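Local atomic coordinates of YghZ aldo-keto reductase (Escherichia coli, PDB entry 3N6Q), a protein that probably reduces aldehydes or ketones to alcohols with a nicotinamide cofactor, as a TIM-barrel member of the aldo-keto reductase family. Residues I57-L62 with E91-T96; G218-T223 with V295-I300; F36-A41 with P70-E75; Y115-L120 with L153-Q158. One frame throughout, in Å; residues are numbered along the deposited sequence.

Overall arrangement
The chain builds the eight-stranded barrel of a TIM fold, in which contacts 3 and 1 cross and contacts 4 and 2 follow in series. Contact 3 opens first, in the loop after strand 24-31; contact 1 opens on strand 59-61 before helix 72-84 closes contact 3, and strand 93-98 then closes contact 1 around that beta-alpha-beta unit. Contact 4 joins helices 113-127 and 146-158 of the outer layer. Contact 2 comes last and spans the longest loop, pairing strand 218-221 with strand 297-300. Contacts 1 and 2 touch across the barrel interior, His59 and Asp61 meeting Ile220 and Leu299, while Thr96 and Glu74 connect contacts 1 and 3.

Contact 1: residues I57-L62 with E91-T96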
loop_
_atom_site.group_PDB
_atom_site.type_symbol
_atom_site.label_atom_id
_atom_site.label_comp_id
_atom_site.label_asym_id
_atom_site.label_seq_id
_atom_site.Cartn_x
_atom_site.Cartn_y
_atom_site.Cartn_z
ATOM N N ILE B 57 -6.043 32.675 -7.705
ATOM C CA ILE B 57 -5.600 31.557 -8.564
ATOM C C ILE B 57 -4.862 30.547 -7.678
ATOM O O ILE B 57 -3.779 30.831 -7.181
ATOM C CB ILE B 57 -4.734 32.050 -9.681
ATOM C CG1 ILE B 57 -5.551 33.031 -10.557
ATOM C CG2 ILE B 57 -4.195 30.856 -10.504
ATOM C CD1 ILE B 57 -4.741 33.585 -11.643
ATOM N N THR B 58 -5.465 29.390 -7.497
ATOM C CA THR B 58 -4.987 28.391 -6.544
ATOM C C THR B 58 -4.365 27.201 -7.304
ATOM O O THR B 58 -3.827 26.253 -6.648
ATOM C CB THR B 58 -6.118 27.839 -5.729
ATOM O OG1 THR B 58 -7.152 27.428 -6.646
ATOM C CG2 THR B 58 -6.695 28.887 -4.745
ATOM N N HIS B 59 -4.373 27.255 -8.642
ATOM C CA HIS B 59 -3.896 26.080 -9.444
ATOM C C HIS B 59 -2.718 26.528 -10.316
ATOM O O HIS B 59 -2.772 27.542 -11.066
ATOM C CB HIS B 59 -5.031 25.461 -10.347
ATOM C CG HIS B 59 -4.558 24.328 -11.225
ATOM N ND1 HIS B 59 -3.609 23.405 -10.791
ATOM C CD2 HIS B 59 -4.879 23.973 -12.500
ATOM C CE1 HIS B 59 -3.349 22.547 -11.783
ATOM N NE2 HIS B 59 -4.137 22.841 -12.816
ATOM N N PHE B 60 -1.582 25.853 -10.048
ATOM C CA PHE B 60 -0.275 26.093 -10.636
ATOM C C PHE B 60 0.050 24.811 -11.396
ATOM O O PHE B 60 0.159 23.724 -10.818
ATOM C CB PHE B 60 0.734 26.355 -9.509
ATOM C CG PHE B 60 0.452 27.635 -8.783
ATOM C CD1 PHE B 60 0.857 28.808 -9.337
ATOM C CD2 PHE B 60 -0.542 27.681 -7.831
ATOM C CE1 PHE B 60 0.475 30.032 -8.796
ATOM C CE2 PHE B 60 -0.963 28.910 -7.297
ATOM C CZ PHE B 60 -0.419 30.070 -7.772
ATOM N N ASP B 61 0.251 24.950 -12.699
ATOM C CA ASP B 61 0.373 23.770 -13.562
ATOM C C ASP B 61 1.814 23.690 -14.102
ATOM O O ASP B 61 2.302 24.600 -14.754
ATOM C CB ASP B 61 -0.656 23.856 -14.717
ATOM C CG ASP B 61 -0.528 22.698 -15.737
ATOM O OD1 ASP B 61 -1.019 21.578 -15.422
ATOM O OD2 ASP B 61 0.045 22.905 -16.837
ATOM N N LEU B 62 2.472 22.567 -13.812
ATOM C CA LEU B 62 3.886 22.346 -14.164
ATOM C C LEU B 62 3.983 21.117 -15.061
ATOM O O LEU B 62 2.963 20.453 -15.312
ATOM C CB LEU B 62 4.710 22.123 -12.902
ATOM C CG LEU B 62 4.806 23.456 -12.136
ATOM C CD1 LEU B 62 3.815 23.575 -10.961
ATOM C CD2 LEU B 62 6.294 23.696 -11.619
ATOM N N GLU B 91 -3.802 25.006 0.348
ATOM C CA GLU B 91 -4.703 25.864 -0.431
ATOM C C GLU B 91 -4.390 25.820 -1.940
ATOM O O GLU B 91 -4.987 26.593 -2.704
ATOM C CB GLU B 91 -4.583 27.306 0.095
ATOM C CG GLU B 91 -5.280 27.410 1.453
ATOM C CD GLU B 91 -5.042 28.728 2.145
ATOM O OE1 GLU B 91 -5.342 29.786 1.577
ATOM O OE2 GLU B 91 -4.602 28.695 3.305
ATOM N N LEU B 92 -3.332 25.080 -2.335
ATOM C CA LEU B 92 -2.865 25.070 -3.727
ATOM C C LEU B 92 -3.158 23.738 -4.399
ATOM O O LEU B 92 -3.099 22.673 -3.740
ATOM C CB LEU B 92 -1.322 25.272 -3.818
ATOM C CG LEU B 92 -0.817 26.565 -3.173
ATOM C CD1 LEU B 92 0.724 26.642 -3.463
ATOM C CD2 LEU B 92 -1.549 27.794 -3.789
ATOM N N ILE B 93 -3.443 23.777 -5.698
ATOM C CA ILE B 93 -3.506 22.545 -6.525
ATOM C C ILE B 93 -2.341 22.569 -7.487
ATOM O O ILE B 93 -2.193 23.476 -8.296
ATOM C CB ILE B 93 -4.841 22.457 -7.343
ATOM C CG1 ILE B 93 -6.036 22.594 -6.424
ATOM C CG2 ILE B 93 -4.870 21.167 -8.260
ATOM C CD1 ILE B 93 -6.139 21.412 -5.362
ATOM N N ILE B 94 -1.384 21.683 -7.218
ATOM C CA ILE B 94 -0.146 21.686 -7.968
ATOM C C ILE B 94 -0.185 20.470 -8.893
ATOM O O ILE B 94 -0.398 19.345 -8.441
ATOM C CB ILE B 94 1.086 21.586 -7.000
ATOM C CG1 ILE B 94 1.159 22.849 -6.113
ATOM C CG2 ILE B 94 2.366 21.351 -7.873
ATOM C CD1 ILE B 94 2.096 22.727 -4.903
ATOM N N SER B 95 0.080 20.652 -10.188
ATOM C CA SER B 95 0.145 19.500 -11.043
ATOM C C SER B 95 1.543 19.316 -11.670
ATOM O O SER B 95 2.354 20.269 -11.720
ATOM C CB SER B 95 -0.867 19.597 -12.170
ATOM O OG SER B 95 -0.572 20.816 -12.858
ATOM N N THR B 96 1.872 18.065 -12.008
ATOM C CA THR B 96 2.945 17.878 -12.976
ATOM C C THR B 96 2.654 16.703 -13.901
ATOM O O THR B 96 1.549 16.158 -13.854
ATOM C CB THR B 96 4.323 17.720 -12.255
ATOM O OG1 THR B 96 5.352 17.851 -13.224
ATOM C CG2 THR B 96 4.426 16.327 -11.644
#
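His59 and Asp61 both hold CG anti to the backbone N (chi1 177° and 176°), which brings their polar ends near Ile93 and Ser95 on the next strand. The imidazole points ND1 at Ile93 O, 2.9 Å away, in a nearly straight bond whose acceptor lies in the ring plane. Because this donor stands above the carbonyl plane, Phe60 N can reach the same Ile93 O at 3.0 Å almost along the C=O axis, and two N-H groups grip one buried oxygen. Ile93 CG2 packs 3.6 Å from His59 ND1. A leucine in place of His59 would probably leave Ile93 O with the Phe60 bond alone and Ser95 less firmly placed. Beyond it, Ser95 OG donates to Asp61 OD1 at 2.7 Å, from above the carboxylate plane; serine's short arm suits this reach and also sets OG 3.4 Å from His59 CE1 at the ring's edge. Asp61 OD2 forms a salt bridge with Lys97, consistent with the acid-lysine pair of aldo-keto reductases. The two strands run parallel, 13° apart, with backbone bonds such as Ile93 N to Thr58 O (2.7 Å). On the face of Phe60 and Ile94, Phe60 CE2 meets Leu92 CD2 at 3.7 Å, and just past the strand's end Leu62 CD1 lies alongside Ile94 CG2. His59, Ile93, Asp61 and Ser95 share the inner face; on the outer, helix 42-54 covers Phe60 and Leu92, and helix 72-84 covers Leu62 and Ile94. Strands 24-31 and 132-137 continue the sheet beyond His59 and Ile94.

Contact 2: residues G218-T223 with V295-I300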
loop_
_atom_site.group_PDB
_atom_site.type_symbol
_atom_site.label_atom_id
_atom_site.label_comp_id
_atom_site.label_asym_id
_atom_site.label_seq_id
_atom_site.Cartn_x
_atom_site.Cartn_y
_atom_site.Cartn_z
ATOM N N GLY B 218 -13.062 16.761 -16.097
ATOM C CA GLY B 218 -12.923 18.202 -16.377
ATOM C C GLY B 218 -12.047 18.506 -17.591
ATOM O O GLY B 218 -11.471 17.629 -18.219
ATOM N N CYS B 219 -12.008 19.770 -17.972
ATOM C CA CYS B 219 -11.306 20.198 -19.161
ATOM C C CYS B 219 -10.572 21.501 -18.817
ATOM O O CYS B 219 -11.218 22.518 -18.483
ATOM C CB CYS B 219 -12.322 20.500 -20.298
ATOM S SG CYS B 219 -11.496 20.986 -21.819
ATOM N N ILE B 220 -9.234 21.512 -18.968
ATOM C CA ILE B 220 -8.487 22.687 -18.713
ATOM C C ILE B 220 -7.783 23.087 -19.996
ATOM O O ILE B 220 -7.064 22.304 -20.596
ATOM C CB ILE B 220 -7.551 22.571 -17.455
ATOM C CG1 ILE B 220 -6.755 23.858 -17.332
ATOM C CG2 ILE B 220 -6.561 21.392 -17.679
ATOM C CD1 ILE B 220 -6.044 24.000 -15.932
ATOM N N ALA B 221 -8.124 24.271 -20.518
ATOM C CA ALA B 221 -7.619 24.681 -21.816
ATOM C C ALA B 221 -6.158 25.179 -21.803
ATOM O O ALA B 221 -5.820 26.230 -21.225
ATOM C CB ALA B 221 -8.566 25.803 -22.445
ATOM N N PHE B 222 -5.303 24.492 -22.575
ATOM C CA PHE B 222 -3.892 24.902 -22.721
ATOM C C PHE B 222 -3.793 25.826 -23.937
ATOM O O PHE B 222 -4.539 25.681 -24.928
ATOM C CB PHE B 222 -3.066 23.619 -22.968
ATOM C CG PHE B 222 -1.601 23.873 -23.210
ATOM C CD1 PHE B 222 -0.771 24.247 -22.155
ATOM C CD2 PHE B 222 -1.057 23.738 -24.477
ATOM C CE1 PHE B 222 0.590 24.501 -22.355
ATOM C CE2 PHE B 222 0.305 23.992 -24.689
ATOM C CZ PHE B 222 1.134 24.361 -23.615
ATOM N N THR B 223 -2.920 26.838 -23.856
ATOM C CA THR B 223 -2.754 27.899 -24.896
ATOM C C THR B 223 -4.104 28.561 -25.300
ATOM O O THR B 223 -4.408 28.667 -26.484
ATOM C CB THR B 223 -2.057 27.499 -26.202
ATOM O OG1 THR B 223 -2.673 26.340 -26.807
ATOM C CG2 THR B 223 -0.536 27.230 -25.935
ATOM N N VAL B 295 -15.806 24.085 -20.091
ATOM C CA VAL B 295 -14.397 24.295 -19.789
ATOM C C VAL B 295 -14.324 24.572 -18.302
ATOM O O VAL B 295 -15.026 25.460 -17.790
ATOM C CB VAL B 295 -13.831 25.445 -20.634
ATOM C CG1 VAL B 295 -12.419 25.918 -20.131
ATOM C CG2 VAL B 295 -13.705 25.017 -22.099
ATOM N N THR B 296 -13.496 23.812 -17.583
ATOM C CA THR B 296 -13.302 24.051 -16.143
ATOM C C THR B 296 -12.409 25.259 -15.833
ATOM O O THR B 296 -12.653 26.019 -14.857
ATOM C CB THR B 296 -12.622 22.768 -15.504
ATOM O OG1 THR B 296 -13.304 21.597 -15.961
ATOM C CG2 THR B 296 -12.664 22.831 -14.006
ATOM N N SER B 297 -11.383 25.470 -16.653
ATOM C CA SER B 297 -10.382 26.512 -16.380
ATOM C C SER B 297 -9.621 26.789 -17.659
ATOM O O SER B 297 -9.603 25.937 -18.600
ATOM C CB SER B 297 -9.433 26.008 -15.229
ATOM O OG SER B 297 -8.559 27.071 -14.824
ATOM N N VAL B 298 -8.972 27.960 -17.728
ATOM C CA VAL B 298 -8.094 28.278 -18.840
ATOM C C VAL B 298 -6.716 28.532 -18.252
ATOM O O VAL B 298 -6.578 29.120 -17.206
ATOM C CB VAL B 298 -8.595 29.508 -19.628
ATOM C CG1 VAL B 298 -10.008 29.190 -20.228
ATOM C CG2 VAL B 298 -8.718 30.735 -18.712
ATOM N N LEU B 299 -5.727 27.961 -18.893
ATOM C CA LEU B 299 -4.336 28.078 -18.412
ATOM C C LEU B 299 -3.638 29.270 -18.965
ATOM O O LEU B 299 -3.319 29.345 -20.146
ATOM C CB LEU B 299 -3.551 26.838 -18.824
ATOM C CG LEU B 299 -3.592 25.747 -17.799
ATOM C CD1 LEU B 299 -3.198 24.406 -18.542
ATOM C CD2 LEU B 299 -2.626 26.095 -16.622
ATOM N N ILE B 300 -3.355 30.230 -18.097
ATOM C CA ILE B 300 -2.740 31.468 -18.501
ATOM C C ILE B 300 -1.240 31.371 -18.219
ATOM O O ILE B 300 -0.848 31.079 -17.089
ATOM C CB ILE B 300 -3.257 32.635 -17.636
ATOM C CG1 ILE B 300 -4.772 32.735 -17.814
ATOM C CG2 ILE B 300 -2.550 33.934 -18.089
ATOM C CD1 ILE B 300 -5.078 32.775 -19.264
HETATM O O HOH W 1 -1.543 27.648 -21.509
#
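Ile220 and Leu299 meet at about a right angle in the barrel interior, Ile220 CD1 resting 3.5 Å from Leu299 CG. Ile220 has CG1 anti to its backbone N (chi1 177°), which carries the long arm across to the neighbouring strand, where it also passes Ser297 CB. The opposite face of the sheet is packed by smaller groups: Ala221 CB touches Val298 CG1 at 4.3 Å, a methyl suited to the space between strand and helix layer, where helix 281-289 covers Val298. Backbone bonds knit the pair together, Ala221 N to Ser297 O and Leu299 N to Ala221 O, both 2.9 Å. At one end a water joins Thr223 N to Leu299 O, extending the ladder where direct pairing stops. At the other, Thr296 does double duty: its N donates to Cys219 O at 2.8 Å, with a weak second bond from Ser297 N, and its OG1 accepts from Cys219 N at 3.0 Å, nearly straight. Gly218 fits beside it, since a CB would collide with that hydroxyl. A valine in place of Thr296 would probably leave Cys219 N-H without its acceptor and let the strand start drift. The hydroxyl stands in for a main-chain carbonyl, and with Ser297 OG bonded to Pro26 O, side-chain oxygens supplement the backbone pairing where strand 297-300, the eighth, lies between strand 218-221 and the first strand, 24-31.

Contact 3: residues F36-A41 with P70-E75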
loop_
_atom_site.group_PDB
_atom_site.type_symbol
_atom_site.label_atom_id
_atom_site.label_comp_id
_atom_site.label_asym_id
_atom_site.label_seq_id
_atom_site.Cartn_x
_atom_site.Cartn_y
_atom_site.Cartn_z
ATOM N N PHE B 36 9.650 30.524 -15.959
ATOM C CA PHE B 36 10.097 29.945 -14.687
ATOM C C PHE B 36 11.346 29.093 -14.774
ATOM O O PHE B 36 11.577 28.268 -13.908
ATOM C CB PHE B 36 8.960 29.132 -14.007
ATOM C CG PHE B 36 7.783 30.026 -13.574
ATOM C CD1 PHE B 36 7.764 30.525 -12.313
ATOM C CD2 PHE B 36 6.878 30.543 -14.522
ATOM C CE1 PHE B 36 6.736 31.424 -11.850
ATOM C CE2 PHE B 36 5.860 31.480 -14.127
ATOM C CZ PHE B 36 5.766 31.889 -12.794
ATOM N N GLY B 37 12.132 29.302 -15.815
ATOM C CA GLY B 37 13.367 28.536 -16.021
ATOM C C GLY B 37 14.540 29.187 -15.322
ATOM O O GLY B 37 14.393 30.248 -14.697
ATOM N N HIS B 38 15.711 28.532 -15.387
ATOM C CA HIS B 38 16.924 29.187 -14.847
ATOM C C HIS B 38 17.300 30.382 -15.697
ATOM O O HIS B 38 18.164 31.179 -15.296
ATOM C CB HIS B 38 18.095 28.191 -14.821
ATOM C CG HIS B 38 17.949 27.155 -13.762
ATOM N ND1 HIS B 38 17.394 27.418 -12.529
ATOM C CD2 HIS B 38 18.318 25.851 -13.749
ATOM C CE1 HIS B 38 17.399 26.304 -11.810
ATOM N NE2 HIS B 38 18.021 25.361 -12.505
ATOM N N VAL B 39 16.721 30.483 -16.892
ATOM C CA VAL B 39 16.948 31.708 -17.679
ATOM C C VAL B 39 16.145 32.944 -17.282
ATOM O O VAL B 39 16.344 34.029 -17.869
ATOM C CB VAL B 39 16.752 31.488 -19.187
ATOM C CG1 VAL B 39 17.640 30.381 -19.669
ATOM C CG2 VAL B 39 15.267 31.169 -19.504
ATOM N N ASN B 40 15.272 32.792 -16.301
ATOM C CA ASN B 40 14.411 33.851 -15.834
ATOM C C ASN B 40 14.809 34.170 -14.410
ATOM O O ASN B 40 14.858 33.274 -13.545
ATOM C CB ASN B 40 12.941 33.393 -15.849
ATOM C CG ASN B 40 12.484 32.936 -17.247
ATOM O OD1 ASN B 40 12.357 31.727 -17.525
ATOM N ND2 ASN B 40 12.334 33.897 -18.165
ATOM N N ALA B 41 14.970 35.453 -14.100
ATOM C CA ALA B 41 15.279 35.834 -12.699
ATOM C C ALA B 41 14.226 35.365 -11.706
ATOM O O ALA B 41 13.025 35.452 -11.994
ATOM C CB ALA B 41 15.455 37.387 -12.577
ATOM N N PRO B 70 15.216 21.761 -18.800
ATOM C CA PRO B 70 14.177 20.871 -18.259
ATOM C C PRO B 70 14.301 20.662 -16.771
ATOM O O PRO B 70 15.425 20.473 -16.248
ATOM C CB PRO B 70 14.446 19.565 -18.987
ATOM C CG PRO B 70 14.817 20.086 -20.376
ATOM C CD PRO B 70 15.757 21.222 -20.068
ATOM N N GLY B 71 13.177 20.793 -16.075
ATOM C CA GLY B 71 13.130 20.536 -14.652
ATOM C C GLY B 71 13.323 21.816 -13.864
ATOM O O GLY B 71 13.036 21.845 -12.663
ATOM N N SER B 72 13.747 22.891 -14.520
ATOM C CA SER B 72 14.110 24.093 -13.715
ATOM C C SER B 72 12.869 24.812 -13.215
ATOM O O SER B 72 12.905 25.444 -12.171
ATOM C CB SER B 72 15.033 25.066 -14.489
ATOM O OG SER B 72 14.469 25.513 -15.725
ATOM N N ALA B 73 11.776 24.759 -13.986
ATOM C CA ALA B 73 10.498 25.344 -13.469
ATOM C C ALA B 73 10.042 24.656 -12.197
ATOM O O ALA B 73 9.728 25.307 -11.230
ATOM C CB ALA B 73 9.330 25.300 -14.548
ATOM N N GLU B 74 10.108 23.331 -12.141
ATOM C CA GLU B 74 9.782 22.643 -10.906
ATOM C C GLU B 74 10.711 23.058 -9.744
ATOM O O GLU B 74 10.245 23.177 -8.616
ATOM C CB GLU B 74 9.961 21.136 -11.137
ATOM C CG GLU B 74 8.627 20.574 -11.823
ATOM C CD GLU B 74 8.771 19.121 -12.169
ATOM O OE1 GLU B 74 9.956 18.648 -12.200
ATOM O OE2 GLU B 74 7.728 18.440 -12.400
ATOM N N GLU B 75 12.021 23.061 -10.008
ATOM C CA GLU B 75 12.982 23.485 -8.927
ATOM C C GLU B 75 12.702 24.904 -8.397
ATOM O O GLU B 75 12.693 25.145 -7.180
ATOM C CB GLU B 75 14.409 23.487 -9.475
ATOM C CG GLU B 75 14.895 22.145 -9.815
ATOM C CD GLU B 75 16.344 22.139 -10.352
ATOM O OE1 GLU B 75 16.896 23.183 -10.724
ATOM O OE2 GLU B 75 16.926 21.033 -10.426
#
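Phe36 meets the first turn of helix 72-84 through its CB and its carbonyl O: CB lies 3.9 Å from Ala73 CB, and the O takes a CA-H...O contact from Ala73 CA at 3.1 Å. Alanine suits this place because a larger side chain would crowd the approaching loop; the phenyl ring itself leads away, toward Gln45, Ile48 and Leu49 of helix 42-54. Phe36 O is also bonded by Asn76 ND2. Gly37 follows, its CA 3.2 Å from Ser72 OG, and its N-H is taken by Asn40 OD1 (3.0 Å), in plane on a lone pair. His38 makes the largest contribution of its segment. Its ring lies flat over Ser72 CB, 3.5 Å from the ring centroid and 11° off the normal, a CH-pi arrangement. Ser72 OG occupies the crowded position between backbone N and carbonyl carbon (chi1 57°), where it receives a weak bond from His38 N at 3.3 Å while its stronger partner is Pro69 O. Glu75 OE1 comes at the ring's edge, 3.0 Å from His38 NE2, but the N-H is bent to 125° and the bond is weak. Asn40 ends the type I turn with N bonded to Gly37 O, and the chain then enters helix 42-54. The contact therefore couples the loop after strand 24-31 to the N-terminal turn of helix 72-84 by small residues, a ring face and bent, weak polar bonds; the acid beside the imidazole may slightly favour a proton on NE2, though the bent bond makes this uncertain.

Contact 4: residues Y115-L120 with L153-Q158; sequences YLLASL and LAHAVQ
Leu120 CD2 comes within 3.5 Å of Ala156 CB, methyl to methyl, the tightest touch between the two helices. Leucine suits the reaching side and alanine the receiving one, because the short side chain lets the branched tip come up against the methyl. One turn earlier on the first helix, Leu117 CD1 lies 3.8 Å from His155 CD2, the two side chains crossing at about a right angle. His155 holds CG anti to its backbone N (chi1 -174°), which places CD2 of the ring beside Leu117 CD1, the ring met obliquely. Leu116 completes the row, its CD2 meeting Leu153 CD2 at 4.3 Å. Leu116, Leu117 and Leu120 thus face Leu153, His155 and Ala156 across axes that approach to 10.1 Å at 36°. The helices are neighbours in the layer that wraps the TIM barrel: helix 113-127 follows strand 93-98 and helix 146-158 follows strand 132-137. Beneath them, Phe135 of strand 132-137 supports Leu120, Leu153 and Ala156 together, while Leu153 also rests on Val165 of strand 162-168 and Leu116 on Ala98 of strand 93-98. The helical frame is held by bonds such as Leu120 N to Leu116 O and Val157 N to Leu153 O, at 3.0 and 3.1 Å. On the outer side the assembly takes over: Leu163 of the third subunit packs on Leu117, and Gln158 of the third subunit on His155.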
loop_
_atom_site.group_PDB
_atom_site.type_symbol
_atom_site.label_atom_id
_atom_site.label_comp_id
_atom_site.label_asym_id
_atom_site.label_seq_id
_atom_site.Cartn_x
_atom_site.Cartn_y
_atom_site.Cartn_z
ATOM N N TYR B 115 9.310 5.277 -17.091
ATOM C CA TYR B 115 9.459 6.701 -17.240
ATOM C C TYR B 115 8.532 7.489 -16.355
ATOM O O TYR B 115 8.973 8.417 -15.656
ATOM C CB TYR B 115 9.293 7.102 -18.705
ATOM C CG TYR B 115 9.179 8.576 -18.973
ATOM C CD1 TYR B 115 10.123 9.493 -18.501
ATOM C CD2 TYR B 115 8.162 9.050 -19.823
ATOM C CE1 TYR B 115 9.973 10.874 -18.786
ATOM C CE2 TYR B 115 8.009 10.400 -20.112
ATOM C CZ TYR B 115 8.929 11.304 -19.595
ATOM O OH TYR B 115 8.803 12.657 -19.854
ATOM N N LEU B 116 7.264 7.082 -16.317
ATOM C CA LEU B 116 6.279 7.853 -15.558
ATOM C C LEU B 116 6.641 7.820 -14.064
ATOM O O LEU B 116 6.589 8.845 -13.395
ATOM C CB LEU B 116 4.862 7.324 -15.780
ATOM C CG LEU B 116 4.051 8.154 -16.764
ATOM C CD1 LEU B 116 4.776 8.282 -18.067
ATOM C CD2 LEU B 116 2.637 7.439 -16.976
ATOM N N LEU B 117 6.974 6.653 -13.532
ATOM C CA LEU B 117 7.153 6.592 -12.099
ATOM C C LEU B 117 8.523 7.175 -11.705
ATOM O O LEU B 117 8.626 7.861 -10.675
ATOM C CB LEU B 117 7.002 5.149 -11.559
ATOM C CG LEU B 117 5.550 4.626 -11.707
ATOM C CD1 LEU B 117 5.425 3.182 -11.107
ATOM C CD2 LEU B 117 4.497 5.601 -11.071
ATOM N N ALA B 118 9.554 6.931 -12.509
ATOM C CA ALA B 118 10.872 7.569 -12.214
ATOM C C ALA B 118 10.699 9.079 -12.311
ATOM O O ALA B 118 11.311 9.832 -11.516
ATOM C CB ALA B 118 11.976 7.112 -13.238
ATOM N N SER B 119 9.955 9.534 -13.329
ATOM C CA SER B 119 9.847 10.976 -13.556
ATOM C C SER B 119 9.086 11.642 -12.383
ATOM O O SER B 119 9.480 12.757 -11.919
ATOM C CB SER B 119 9.132 11.314 -14.860
ATOM O OG SER B 119 9.156 12.720 -15.000
ATOM N N LEU B 120 8.006 10.994 -11.935
ATOM C CA LEU B 120 7.192 11.586 -10.824
ATOM C C LEU B 120 8.111 11.685 -9.582
ATOM O O LEU B 120 8.078 12.684 -8.822
ATOM C CB LEU B 120 6.011 10.683 -10.479
ATOM C CG LEU B 120 5.137 11.086 -9.276
ATOM C CD1 LEU B 120 4.708 12.605 -9.345
ATOM C CD2 LEU B 120 3.915 10.149 -9.198
ATOM N N LEU B 153 -0.234 5.530 -13.535
ATOM C CA LEU B 153 -1.050 6.551 -12.870
ATOM C C LEU B 153 -1.719 5.981 -11.612
ATOM O O LEU B 153 -1.722 6.674 -10.572
ATOM C CB LEU B 153 -2.129 7.108 -13.842
ATOM C CG LEU B 153 -1.551 7.760 -15.070
ATOM C CD1 LEU B 153 -2.775 8.178 -16.017
ATOM C CD2 LEU B 153 -0.705 8.990 -14.709
ATOM N N ALA B 154 -2.269 4.753 -11.668
ATOM C CA ALA B 154 -2.921 4.177 -10.494
ATOM C C ALA B 154 -1.955 3.992 -9.330
ATOM O O ALA B 154 -2.306 4.224 -8.189
ATOM C CB ALA B 154 -3.614 2.865 -10.806
ATOM N N HIS B 155 -0.748 3.533 -9.651
ATOM C CA HIS B 155 0.267 3.386 -8.631
ATOM C C HIS B 155 0.627 4.734 -7.982
ATOM O O HIS B 155 0.818 4.807 -6.762
ATOM C CB HIS B 155 1.508 2.718 -9.240
ATOM C CG HIS B 155 2.553 2.388 -8.215
ATOM N ND1 HIS B 155 2.476 1.251 -7.425
ATOM C CD2 HIS B 155 3.588 3.110 -7.740
ATOM C CE1 HIS B 155 3.490 1.250 -6.580
ATOM N NE2 HIS B 155 4.204 2.343 -6.782
ATOM N N ALA B 156 0.676 5.809 -8.777
ATOM C CA ALA B 156 0.965 7.148 -8.220
ATOM C C ALA B 156 -0.087 7.492 -7.182
ATOM O O ALA B 156 0.186 8.046 -6.101
ATOM C CB ALA B 156 0.973 8.219 -9.376
ATOM N N VAL B 157 -1.335 7.190 -7.505
ATOM C CA VAL B 157 -2.424 7.481 -6.535
ATOM C C VAL B 157 -2.388 6.549 -5.323
ATOM O O VAL B 157 -2.436 6.997 -4.156
ATOM C CB VAL B 157 -3.840 7.396 -7.253
ATOM C CG1 VAL B 157 -5.018 7.649 -6.207
ATOM C CG2 VAL B 157 -3.887 8.453 -8.349
ATOM N N GLN B 158 -2.195 5.248 -5.560
ATOM C CA GLN B 158 -2.273 4.313 -4.426
ATOM C C GLN B 158 -1.106 4.560 -3.506
ATOM O O GLN B 158 -1.252 4.428 -2.302
ATOM C CB GLN B 158 -2.194 2.845 -4.901
ATOM C CG GLN B 158 -3.482 2.400 -5.629
ATOM C CD GLN B 158 -3.289 1.198 -6.545
ATOM O OE1 GLN B 158 -2.162 0.780 -6.835
ATOM N NE2 GLN B 158 -4.399 0.693 -7.078
#